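Local coordinates for Serine/threonine-protein kinase Tel1 (Chaetomium thermophilum, PDB 6SKY) that probably acts as a DNA damage sensor, a serine/threonine kinase that transfers phosphate from ATP to target proteins in checkpoint signalling, at residues W2024-P2029 and T2038-Y2043; T2017-E2022 and L2131-T2136; D2615-A2620 and D2845-W2850. All coordinates share one frame; numbering follows the deposited sequence.

Interaction 1. Residues W2024-P2029 and T2038-Y2043; sequences WNLPAP and TVYKAY
The hydroxyl of Tyr-2040 is the polar centre of this contact. It accepts the backbone N-H of Leu-2026, with N and OH 3.2 Å apart and a nearly straight angle of 160° at the hydrogen. The same OH is also bonded to the carbonyl of Ile-2023; since a carbonyl can only accept, the hydroxyl must donate there, so this one atom spans the backbone on both sides of Trp-2024 and Asn-2025. A weak second bond lies at the other end of the loop, where Lys-2041 NZ comes within 3.4 Å of Pro-2029 O. The lysine gets there by bending at its third and fourth torsions, which turns its tip toward the loop.

Tyr-2040 has CG anti to its backbone N (chi1 -178°), and this carries the ring out from the helix to lie against the loop. Trp-2024 crosses it obliquely, the ring planes 31° apart, with CE3 of the indole 3.5 Å from Tyr-2040 CE1. The far corner of the indole, CH2, touches Tyr-2043 CB at 3.6 Å; the tyrosine ring itself leads away, its hydroxyl bonded to Thr-2137. Leu-2026 crosses Tyr-2040 at about a right angle, its CB 4.0 Å from CE2. Further along the loop, Ala-2028 points its methyl at the lysine stem, CB to Lys-2041 CG being 3.6 Å. Gln-2044, the residue after Tyr-2043, bonds through NE2 to the carbonyls of Trp-2024 and Leu-2026.

An irregular loop is thus laid over the FAT-domain helix that follows it. Several of its backbone polar groups are met by side chains of that helix; the Tyr-2040 hydroxyl both accepts from and donates to the loop backbone, while its ring gives the apolar side chains a surface to pack on.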
loop_
_atom_site.group_PDB
_atom_site.type_symbol
_atom_site.label_atom_id
_atom_site.label_comp_id
_atom_site.label_asym_id
_atom_site.label_seq_id
_atom_site.Cartn_x
_atom_site.Cartn_y
_atom_site.Cartn_z
ATOM N N TRP A 2024 -18.626 -24.624 24.022
ATOM C CA TRP A 2024 -19.782 -25.453 23.736
ATOM C C TRP A 2024 -20.806 -25.470 24.858
ATOM O O TRP A 2024 -21.590 -26.415 24.948
ATOM C CB TRP A 2024 -19.335 -26.874 23.426
ATOM C CG TRP A 2024 -18.420 -27.002 22.265
ATOM C CD1 TRP A 2024 -17.217 -27.621 22.247
ATOM C CD2 TRP A 2024 -18.639 -26.514 20.941
ATOM N NE1 TRP A 2024 -16.667 -27.549 21.003
ATOM C CE2 TRP A 2024 -17.525 -26.871 20.181
ATOM C CE3 TRP A 2024 -19.668 -25.804 20.328
ATOM C CZ2 TRP A 2024 -17.408 -26.543 18.849
ATOM C CZ3 TRP A 2024 -19.548 -25.487 19.017
ATOM C CH2 TRP A 2024 -18.432 -25.855 18.287
ATOM N N ASN A 2025 -20.842 -24.445 25.700
ATOM C CA ASN A 2025 -21.751 -24.426 26.838
ATOM C C ASN A 2025 -22.659 -23.208 26.825
ATOM O O ASN A 2025 -23.092 -22.745 27.874
ATOM C CB ASN A 2025 -20.979 -24.500 28.152
ATOM C CG ASN A 2025 -20.009 -23.358 28.330
ATOM O OD1 ASN A 2025 -20.366 -22.192 28.197
ATOM N ND2 ASN A 2025 -18.769 -23.690 28.637
ATOM N N LEU A 2026 -22.941 -22.675 25.666
ATOM C CA LEU A 2026 -23.922 -21.611 25.629
ATOM C C LEU A 2026 -25.324 -22.203 25.560
ATOM O O LEU A 2026 -25.549 -23.201 24.876
ATOM C CB LEU A 2026 -23.703 -20.704 24.429
ATOM C CG LEU A 2026 -22.444 -19.859 24.255
ATOM C CD1 LEU A 2026 -22.826 -18.506 23.711
ATOM C CD2 LEU A 2026 -21.675 -19.713 25.534
ATOM N N PRO A 2027 -26.279 -21.615 26.256
ATOM C CA PRO A 2027 -27.668 -22.068 26.140
ATOM C C PRO A 2027 -28.299 -21.514 24.874
ATOM O O PRO A 2027 -28.648 -20.334 24.798
ATOM C CB PRO A 2027 -28.322 -21.500 27.405
ATOM C CG PRO A 2027 -27.435 -20.385 27.853
ATOM C CD PRO A 2027 -26.164 -20.401 27.075
ATOM N N ALA A 2028 -28.460 -22.369 23.887
ATOM C CA ALA A 2028 -28.923 -21.921 22.584
ATOM C C ALA A 2028 -30.430 -21.725 22.601
ATOM O O ALA A 2028 -31.155 -22.597 23.085
ATOM C CB ALA A 2028 -28.545 -22.931 21.512
ATOM N N PRO A 2029 -30.938 -20.610 22.084
ATOM C CA PRO A 2029 -32.387 -20.435 22.000
ATOM C C PRO A 2029 -33.012 -21.478 21.090
ATOM O O PRO A 2029 -32.357 -22.068 20.232
ATOM C CB PRO A 2029 -32.545 -19.025 21.426
ATOM C CG PRO A 2029 -31.257 -18.731 20.778
ATOM C CD PRO A 2029 -30.214 -19.443 21.563
ATOM N N THR A 2038 -28.339 -22.590 14.507
ATOM C CA THR A 2038 -28.558 -23.933 13.985
ATOM C C THR A 2038 -27.256 -24.715 13.916
ATOM O O THR A 2038 -27.151 -25.845 14.419
ATOM C CB THR A 2038 -29.185 -23.835 12.599
ATOM O OG1 THR A 2038 -30.473 -23.226 12.696
ATOM C CG2 THR A 2038 -29.329 -25.191 11.980
ATOM N N VAL A 2039 -26.252 -24.122 13.281
ATOM C CA VAL A 2039 -24.964 -24.784 13.137
ATOM C C VAL A 2039 -24.325 -25.014 14.503
ATOM O O VAL A 2039 -23.739 -26.076 14.767
ATOM C CB VAL A 2039 -24.082 -23.947 12.197
ATOM C CG1 VAL A 2039 -22.650 -24.179 12.462
ATOM C CG2 VAL A 2039 -24.407 -24.288 10.774
ATOM N N TYR A 2040 -24.464 -24.043 15.406
ATOM C CA TYR A 2040 -23.914 -24.178 16.743
ATOM C C TYR A 2040 -24.554 -25.326 17.495
ATOM O O TYR A 2040 -23.867 -26.067 18.194
ATOM C CB TYR A 2040 -24.110 -22.884 17.515
ATOM C CG TYR A 2040 -23.521 -22.932 18.890
ATOM C CD1 TYR A 2040 -22.160 -22.879 19.069
ATOM C CD2 TYR A 2040 -24.321 -23.033 20.007
ATOM C CE1 TYR A 2040 -21.615 -22.930 20.305
ATOM C CE2 TYR A 2040 -23.778 -23.082 21.252
ATOM C CZ TYR A 2040 -22.422 -23.030 21.392
ATOM O OH TYR A 2040 -21.859 -23.074 22.632
ATOM N N LYS A 2041 -25.875 -25.471 17.397
ATOM C CA LYS A 2041 -26.540 -26.555 18.104
ATOM C C LYS A 2041 -26.098 -27.903 17.577
ATOM O O LYS A 2041 -25.909 -28.841 18.354
ATOM C CB LYS A 2041 -28.050 -26.411 18.003
ATOM C CG LYS A 2041 -28.581 -25.222 18.747
ATOM C CD LYS A 2041 -29.973 -25.471 19.247
ATOM C CE LYS A 2041 -30.960 -25.537 18.119
ATOM N NZ LYS A 2041 -31.375 -24.185 17.692
ATOM N N ALA A 2042 -25.900 -28.017 16.266
ATOM C CA ALA A 2042 -25.379 -29.270 15.725
ATOM C C ALA A 2042 -23.996 -29.596 16.284
ATOM O O ALA A 2042 -23.740 -30.725 16.718
ATOM C CB ALA A 2042 -25.342 -29.211 14.204
ATOM N N TYR A 2043 -23.086 -28.621 16.296
ATOM C CA TYR A 2043 -21.738 -28.924 16.785
ATOM C C TYR A 2043 -21.707 -29.141 18.292
ATOM O O TYR A 2043 -20.924 -29.961 18.784
ATOM C CB TYR A 2043 -20.755 -27.822 16.402
ATOM C CG TYR A 2043 -20.448 -27.809 14.941
ATOM C CD1 TYR A 2043 -19.870 -28.896 14.333
ATOM C CD2 TYR A 2043 -20.748 -26.715 14.166
ATOM C CE1 TYR A 2043 -19.606 -28.890 13.001
ATOM C CE2 TYR A 2043 -20.480 -26.704 12.836
ATOM C CZ TYR A 2043 -19.916 -27.788 12.257
ATOM O OH TYR A 2043 -19.652 -27.766 10.918
#

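Interaction 2. Residues T2017-E2022 and L2131-T2136; sequences TARKLE and LSCRET
Arg-2019 leaves its helix with CG anti to the backbone N (chi1 -178°) and stays extended through its second torsion, then bends at the third (chi3 54°). That bend lays the guanidinium along the side of helix 2124-2143, across residues one turn apart. Thr-2136 turns to meet it: OG1 lies anti to its own carbonyl carbon, which leaves CG2 beside the arginine stem, 3.9 Å from Arg-2019 CG.

The guanidinium is held by several light contacts. Its NH2 meets Thr-2136 OG1 at 2.7 Å, with the oxygen at the edge and in the plane of the group, but the bond is strongly bent and counts as weak. NH1 makes a second weak bond, 3.4 Å long, to OG of Ser-2132, whose better partner is the carbonyl of Gln-2129. Over one face sits the sulphur of Cys-2133, 4.0 Å from Arg-2019 CZ and centred on the group. Beside the arginine, Lys-2020 brings NZ to 3.6 Å from Ser-2132 CB. The carboxylate of Glu-2135 touches neither cation, though it lies close enough that it would probably soften their mutual repulsion.

Val-2039 and Tyr-2043 of helix 2035-2047 pack against Arg-2019, while the carbonyl of Glu-2022 is bonded by Arg-1970 of the second subunit.

The two helix segments cross at 46°, their axes 10.4 Å apart at closest approach. A Schellman motif, with Glu-2022 at positive phi as its C-prime residue, closes helix 2011-2021 before the loop to the next helix; packing of helices distant in sequence is consistent with the alpha-solenoid of the FAT domain, a family of the TPR clan.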
loop_
_atom_site.group_PDB
_atom_site.type_symbol
_atom_site.label_atom_id
_atom_site.label_comp_id
_atom_site.label_asym_id
_atom_site.label_seq_id
_atom_site.Cartn_x
_atom_site.Cartn_y
_atom_site.Cartn_z
ATOM N N THR A 2017 -18.838 -16.628 17.159
ATOM C CA THR A 2017 -17.652 -16.560 18.001
ATOM C C THR A 2017 -17.547 -17.771 18.908
ATOM O O THR A 2017 -16.453 -18.299 19.123
ATOM C CB THR A 2017 -17.690 -15.280 18.820
ATOM O OG1 THR A 2017 -17.820 -14.161 17.942
ATOM C CG2 THR A 2017 -16.437 -15.129 19.615
ATOM N N ALA A 2018 -18.673 -18.230 19.450
ATOM C CA ALA A 2018 -18.646 -19.412 20.297
ATOM C C ALA A 2018 -18.222 -20.643 19.519
ATOM O O ALA A 2018 -17.525 -21.505 20.054
ATOM C CB ALA A 2018 -20.014 -19.627 20.928
ATOM N N ARG A 2019 -18.634 -20.751 18.255
ATOM C CA ARG A 2019 -18.228 -21.904 17.462
ATOM C C ARG A 2019 -16.764 -21.824 17.055
ATOM O O ARG A 2019 -16.073 -22.843 17.009
ATOM C CB ARG A 2019 -19.110 -22.026 16.232
ATOM C CG ARG A 2019 -18.783 -23.217 15.391
ATOM C CD ARG A 2019 -19.597 -23.251 14.132
ATOM N NE ARG A 2019 -19.503 -22.021 13.365
ATOM C CZ ARG A 2019 -18.459 -21.682 12.628
ATOM N NH1 ARG A 2019 -18.464 -20.545 11.962
ATOM N NH2 ARG A 2019 -17.408 -22.467 12.573
ATOM N N LYS A 2020 -16.272 -20.626 16.746
ATOM C CA LYS A 2020 -14.876 -20.492 16.346
ATOM C C LYS A 2020 -13.931 -20.738 17.510
ATOM O O LYS A 2020 -12.886 -21.370 17.337
ATOM C CB LYS A 2020 -14.630 -19.116 15.751
ATOM C CG LYS A 2020 -15.176 -18.950 14.372
ATOM C CD LYS A 2020 -15.011 -17.533 13.915
ATOM C CE LYS A 2020 -15.513 -17.364 12.508
ATOM N NZ LYS A 2020 -14.793 -18.280 11.600
ATOM N N LEU A 2021 -14.259 -20.237 18.696
ATOM C CA LEU A 2021 -13.416 -20.491 19.856
ATOM C C LEU A 2021 -13.709 -21.822 20.522
ATOM O O LEU A 2021 -12.986 -22.199 21.445
ATOM C CB LEU A 2021 -13.574 -19.374 20.878
ATOM C CG LEU A 2021 -13.047 -18.023 20.424
ATOM C CD1 LEU A 2021 -13.396 -16.964 21.428
ATOM C CD2 LEU A 2021 -11.561 -18.102 20.226
ATOM N N GLU A 2022 -14.749 -22.528 20.085
ATOM C CA GLU A 2022 -15.150 -23.821 20.629
ATOM C C GLU A 2022 -15.547 -23.713 22.099
ATOM O O GLU A 2022 -14.965 -24.338 22.978
ATOM C CB GLU A 2022 -14.052 -24.854 20.421
ATOM C CG GLU A 2022 -13.772 -25.097 18.972
ATOM C CD GLU A 2022 -12.906 -26.297 18.751
ATOM O OE1 GLU A 2022 -12.285 -26.757 19.725
ATOM O OE2 GLU A 2022 -12.850 -26.789 17.606
ATOM N N LEU A 2131 -16.240 -22.635 4.429
ATOM C CA LEU A 2131 -14.911 -23.114 4.779
ATOM C C LEU A 2131 -14.669 -23.063 6.282
ATOM O O LEU A 2131 -14.024 -23.960 6.841
ATOM C CB LEU A 2131 -13.864 -22.308 4.030
ATOM C CG LEU A 2131 -13.727 -22.635 2.551
ATOM C CD1 LEU A 2131 -12.642 -21.801 1.956
ATOM C CD2 LEU A 2131 -13.424 -24.083 2.359
ATOM N N SER A 2132 -15.182 -22.038 6.961
ATOM C CA SER A 2132 -15.041 -21.995 8.411
ATOM C C SER A 2132 -15.811 -23.125 9.074
ATOM O O SER A 2132 -15.302 -23.779 9.999
ATOM C CB SER A 2132 -15.513 -20.656 8.947
ATOM O OG SER A 2132 -16.913 -20.609 8.959
ATOM N N CYS A 2133 -17.036 -23.384 8.615
ATOM C CA CYS A 2133 -17.780 -24.501 9.181
ATOM C C CYS A 2133 -17.089 -25.829 8.904
ATOM O O CYS A 2133 -17.123 -26.732 9.740
ATOM C CB CYS A 2133 -19.203 -24.510 8.650
ATOM S SG CYS A 2133 -20.268 -23.302 9.419
ATOM N N ARG A 2134 -16.455 -25.972 7.742
ATOM C CA ARG A 2134 -15.743 -27.209 7.439
ATOM C C ARG A 2134 -14.555 -27.407 8.364
ATOM O O ARG A 2134 -14.253 -28.533 8.771
ATOM C CB ARG A 2134 -15.289 -27.200 5.987
ATOM C CG ARG A 2134 -14.576 -28.445 5.562
ATOM C CD ARG A 2134 -13.821 -28.221 4.289
ATOM N NE ARG A 2134 -14.710 -28.034 3.153
ATOM C CZ ARG A 2134 -14.293 -27.763 1.925
ATOM N NH1 ARG A 2134 -15.164 -27.612 0.948
ATOM N NH2 ARG A 2134 -13.003 -27.641 1.677
ATOM N N GLU A 2135 -13.868 -26.322 8.700
ATOM C CA GLU A 2135 -12.779 -26.401 9.665
ATOM C C GLU A 2135 -13.271 -26.880 11.023
ATOM O O GLU A 2135 -12.653 -27.749 11.653
ATOM C CB GLU A 2135 -12.121 -25.039 9.788
ATOM C CG GLU A 2135 -10.966 -24.989 10.724
ATOM C CD GLU A 2135 -10.776 -23.608 11.280
ATOM O OE1 GLU A 2135 -11.761 -22.844 11.283
ATOM O OE2 GLU A 2135 -9.651 -23.279 11.709
ATOM N N THR A 2136 -14.378 -26.306 11.498
ATOM C CA THR A 2136 -14.953 -26.759 12.764
ATOM C C THR A 2136 -15.326 -28.234 12.713
ATOM O O THR A 2136 -15.059 -28.982 13.658
ATOM C CB THR A 2136 -16.177 -25.930 13.120
ATOM O OG1 THR A 2136 -15.815 -24.552 13.160
ATOM C CG2 THR A 2136 -16.687 -26.322 14.461
#

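Interaction 3. Residues D2615-A2620 and D2845-W2850; sequences DLRQDA and DTLYQW. Unlike the reference sequence in segment 2845-2850: Leu-2847 (reference Phe). Residues 2848, 2849, 2850 of segment 2845-2850 come from a tag, linker or insertion.
From CB, the side chain of Arg-2617 runs extended toward the loop, CG anti to the backbone N. Its NE is the first atom to meet the loop, 3.9 Å from CD1 of Leu-2847 (phenylalanine in the reference sequence). CZ follows at 3.8 Å from Leu-2847 CB, which lies over one face of the guanidinium. At the tip, NH2 forms a salt bridge with Asp-2845 OD2, 3.3 Å long and almost straight (169°). The oxygen lies in the guanidinium plane but is approached from above the carboxylate. NH1 turns to a weak bond with the carbonyl of Asn-2432, and Asp-2845 OD1 is taken by Ser-2436.

Gln-2618, its side chain about 8 Å from that of the magnesium ligand Asp-2779, adds two weak bonds to the backbone of Gln-2849: OE1 accepts its N-H, and NE2 donates to its O. That NE2 also lies 3.4 Å from Tyr-2848 CE1, amide and ring crossing obliquely with planes 20° apart; both loop residues come from an insertion.

An alanine in place of Arg-2617 would lose the salt bridge and would probably loosen the turn at residues 2845-2848. That bridge is the firmest polar link between this kinase-domain helix and the loop.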
loop_
_atom_site.group_PDB
_atom_site.type_symbol
_atom_site.label_atom_id
_atom_site.label_comp_id
_atom_site.label_asym_id
_atom_site.label_seq_id
_atom_site.Cartn_x
_atom_site.Cartn_y
_atom_site.Cartn_z
ATOM N N ASP A 2615 -9.662 -5.063 -46.730
ATOM C CA ASP A 2615 -8.609 -5.844 -46.089
ATOM C C ASP A 2615 -9.190 -6.473 -44.831
ATOM O O ASP A 2615 -9.294 -5.819 -43.791
ATOM C CB ASP A 2615 -7.395 -4.982 -45.772
ATOM C CG ASP A 2615 -6.390 -4.960 -46.904
ATOM O OD1 ASP A 2615 -6.620 -5.664 -47.911
ATOM O OD2 ASP A 2615 -5.373 -4.242 -46.788
ATOM N N LEU A 2616 -9.573 -7.737 -44.933
ATOM C CA LEU A 2616 -10.082 -8.471 -43.792
ATOM C C LEU A 2616 -8.985 -9.087 -42.951
ATOM O O LEU A 2616 -9.269 -9.565 -41.852
ATOM C CB LEU A 2616 -11.031 -9.576 -44.242
ATOM C CG LEU A 2616 -12.429 -9.201 -44.703
ATOM C CD1 LEU A 2616 -12.412 -8.830 -46.153
ATOM C CD2 LEU A 2616 -13.336 -10.372 -44.477
ATOM N N ARG A 2617 -7.744 -9.097 -43.427
ATOM C CA ARG A 2617 -6.686 -9.664 -42.605
ATOM C C ARG A 2617 -6.346 -8.748 -41.439
ATOM O O ARG A 2617 -6.007 -9.231 -40.357
ATOM C CB ARG A 2617 -5.453 -9.952 -43.447
ATOM C CG ARG A 2617 -4.614 -11.057 -42.885
ATOM C CD ARG A 2617 -3.233 -11.045 -43.467
ATOM N NE ARG A 2617 -2.456 -12.183 -42.995
ATOM C CZ ARG A 2617 -1.603 -12.138 -41.982
ATOM N NH1 ARG A 2617 -0.945 -13.226 -41.625
ATOM N NH2 ARG A 2617 -1.405 -11.009 -41.328
ATOM N N GLN A 2618 -6.458 -7.436 -41.624
ATOM C CA GLN A 2618 -6.345 -6.515 -40.502
ATOM C C GLN A 2618 -7.395 -6.815 -39.443
ATOM O O GLN A 2618 -7.085 -6.914 -38.250
ATOM C CB GLN A 2618 -6.487 -5.078 -40.993
ATOM C CG GLN A 2618 -5.438 -4.653 -41.986
ATOM C CD GLN A 2618 -4.058 -4.645 -41.388
ATOM O OE1 GLN A 2618 -3.209 -5.449 -41.756
ATOM N NE2 GLN A 2618 -3.826 -3.737 -40.459
ATOM N N ASP A 2619 -8.649 -6.963 -39.869
ATOM C CA ASP A 2619 -9.734 -7.235 -38.938
ATOM C C ASP A 2619 -9.542 -8.565 -38.232
ATOM O O ASP A 2619 -9.825 -8.679 -37.038
ATOM C CB ASP A 2619 -11.068 -7.215 -39.670
ATOM C CG ASP A 2619 -11.468 -5.827 -40.118
ATOM O OD1 ASP A 2619 -10.621 -4.918 -40.073
ATOM O OD2 ASP A 2619 -12.636 -5.642 -40.512
ATOM N N ALA A 2620 -9.051 -9.579 -38.944
ATOM C CA ALA A 2620 -8.871 -10.893 -38.337
ATOM C C ALA A 2620 -7.726 -10.896 -37.336
ATOM O O ALA A 2620 -7.846 -11.462 -36.241
ATOM C CB ALA A 2620 -8.631 -11.933 -39.420
ATOM N N ASP A 2845 5.055 -10.417 -37.632
ATOM C CA ASP A 2845 4.089 -10.763 -38.664
ATOM C C ASP A 2845 4.374 -9.872 -39.865
ATOM O O ASP A 2845 4.171 -8.657 -39.808
ATOM C CB ASP A 2845 2.667 -10.582 -38.152
ATOM C CG ASP A 2845 1.656 -11.303 -38.991
ATOM O OD1 ASP A 2845 2.059 -11.935 -39.983
ATOM O OD2 ASP A 2845 0.458 -11.247 -38.658
ATOM N N THR A 2846 4.857 -10.480 -40.947
ATOM C CA THR A 2846 5.298 -9.710 -42.102
ATOM C C THR A 2846 4.149 -8.960 -42.761
ATOM O O THR A 2846 4.362 -7.905 -43.369
ATOM C CB THR A 2846 5.959 -10.641 -43.115
ATOM O OG1 THR A 2846 6.735 -11.622 -42.424
ATOM C CG2 THR A 2846 6.866 -9.862 -44.035
ATOM N N LEU A 2847 2.933 -9.475 -42.644
ATOM C CA LEU A 2847 1.807 -9.013 -43.432
ATOM C C LEU A 2847 0.899 -8.049 -42.693
ATOM O O LEU A 2847 -0.105 -7.618 -43.260
ATOM C CB LEU A 2847 0.992 -10.212 -43.912
ATOM C CG LEU A 2847 1.703 -11.160 -44.871
ATOM C CD1 LEU A 2847 0.894 -12.414 -45.074
ATOM C CD2 LEU A 2847 1.912 -10.461 -46.181
ATOM N N TYR A 2848 1.211 -7.703 -41.450
ATOM C CA TYR A 2848 0.405 -6.751 -40.703
ATOM C C TYR A 2848 0.918 -5.344 -40.966
ATOM O O TYR A 2848 2.111 -5.081 -40.820
ATOM C CB TYR A 2848 0.434 -7.065 -39.207
ATOM C CG TYR A 2848 -0.503 -6.195 -38.418
ATOM C CD1 TYR A 2848 -1.869 -6.375 -38.493
ATOM C CD2 TYR A 2848 -0.026 -5.184 -37.613
ATOM C CE1 TYR A 2848 -2.722 -5.581 -37.792
ATOM C CE2 TYR A 2848 -0.875 -4.384 -36.911
ATOM C CZ TYR A 2848 -2.219 -4.584 -37.003
ATOM O OH TYR A 2848 -3.071 -3.780 -36.296
ATOM N N GLN A 2849 0.021 -4.450 -41.367
ATOM C CA GLN A 2849 0.383 -3.075 -41.677
ATOM C C GLN A 2849 0.174 -2.199 -40.452
ATOM O O GLN A 2849 -0.890 -2.235 -39.833
ATOM C CB GLN A 2849 -0.453 -2.537 -42.838
ATOM C CG GLN A 2849 -0.707 -3.525 -43.951
ATOM C CD GLN A 2849 0.537 -3.852 -44.742
ATOM O OE1 GLN A 2849 0.649 -4.928 -45.325
ATOM N NE2 GLN A 2849 1.478 -2.920 -44.776
ATOM N N TRP A 2850 1.179 -1.403 -40.116
ATOM C CA TRP A 2850 1.114 -0.554 -38.939
ATOM C C TRP A 2850 0.690 0.867 -39.254
ATOM O O TRP A 2850 0.679 1.709 -38.357
ATOM C CB TRP A 2850 2.457 -0.545 -38.225
ATOM C CG TRP A 2850 2.757 -1.826 -37.592
ATOM C CD1 TRP A 2850 3.364 -2.888 -38.162
ATOM C CD2 TRP A 2850 2.454 -2.202 -36.254
ATOM N NE1 TRP A 2850 3.471 -3.909 -37.262
ATOM C CE2 TRP A 2850 2.918 -3.509 -36.078
ATOM C CE3 TRP A 2850 1.839 -1.558 -35.185
ATOM C CZ2 TRP A 2850 2.787 -4.184 -34.878
ATOM C CZ3 TRP A 2850 1.716 -2.225 -34.003
ATOM C CH2 TRP A 2850 2.179 -3.523 -33.854
#

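Overall arrangement
Interactions 1 and 2 belong to one helical neighbourhood of the FAT domain: 1 is nested in the chain inside the loop closed by 2, and they touch directly, the hydroxyl of Tyr-2043 probably hydrogen-bonding the carbonyl of Cys-2133. Interaction 2 is the buried one, helix on helix around a cation; interaction 1 is partly buried, a loop on a helix, held by aromatic packing and side-chain-to-backbone hydrogen bonds. Interaction 3 lies on the opposite side of the chain's centre, its nearest atoms about 40 Å from interaction 2. Also partly buried, it joins a helix to a loop in the kinase domain and is the one built on a salt bridge.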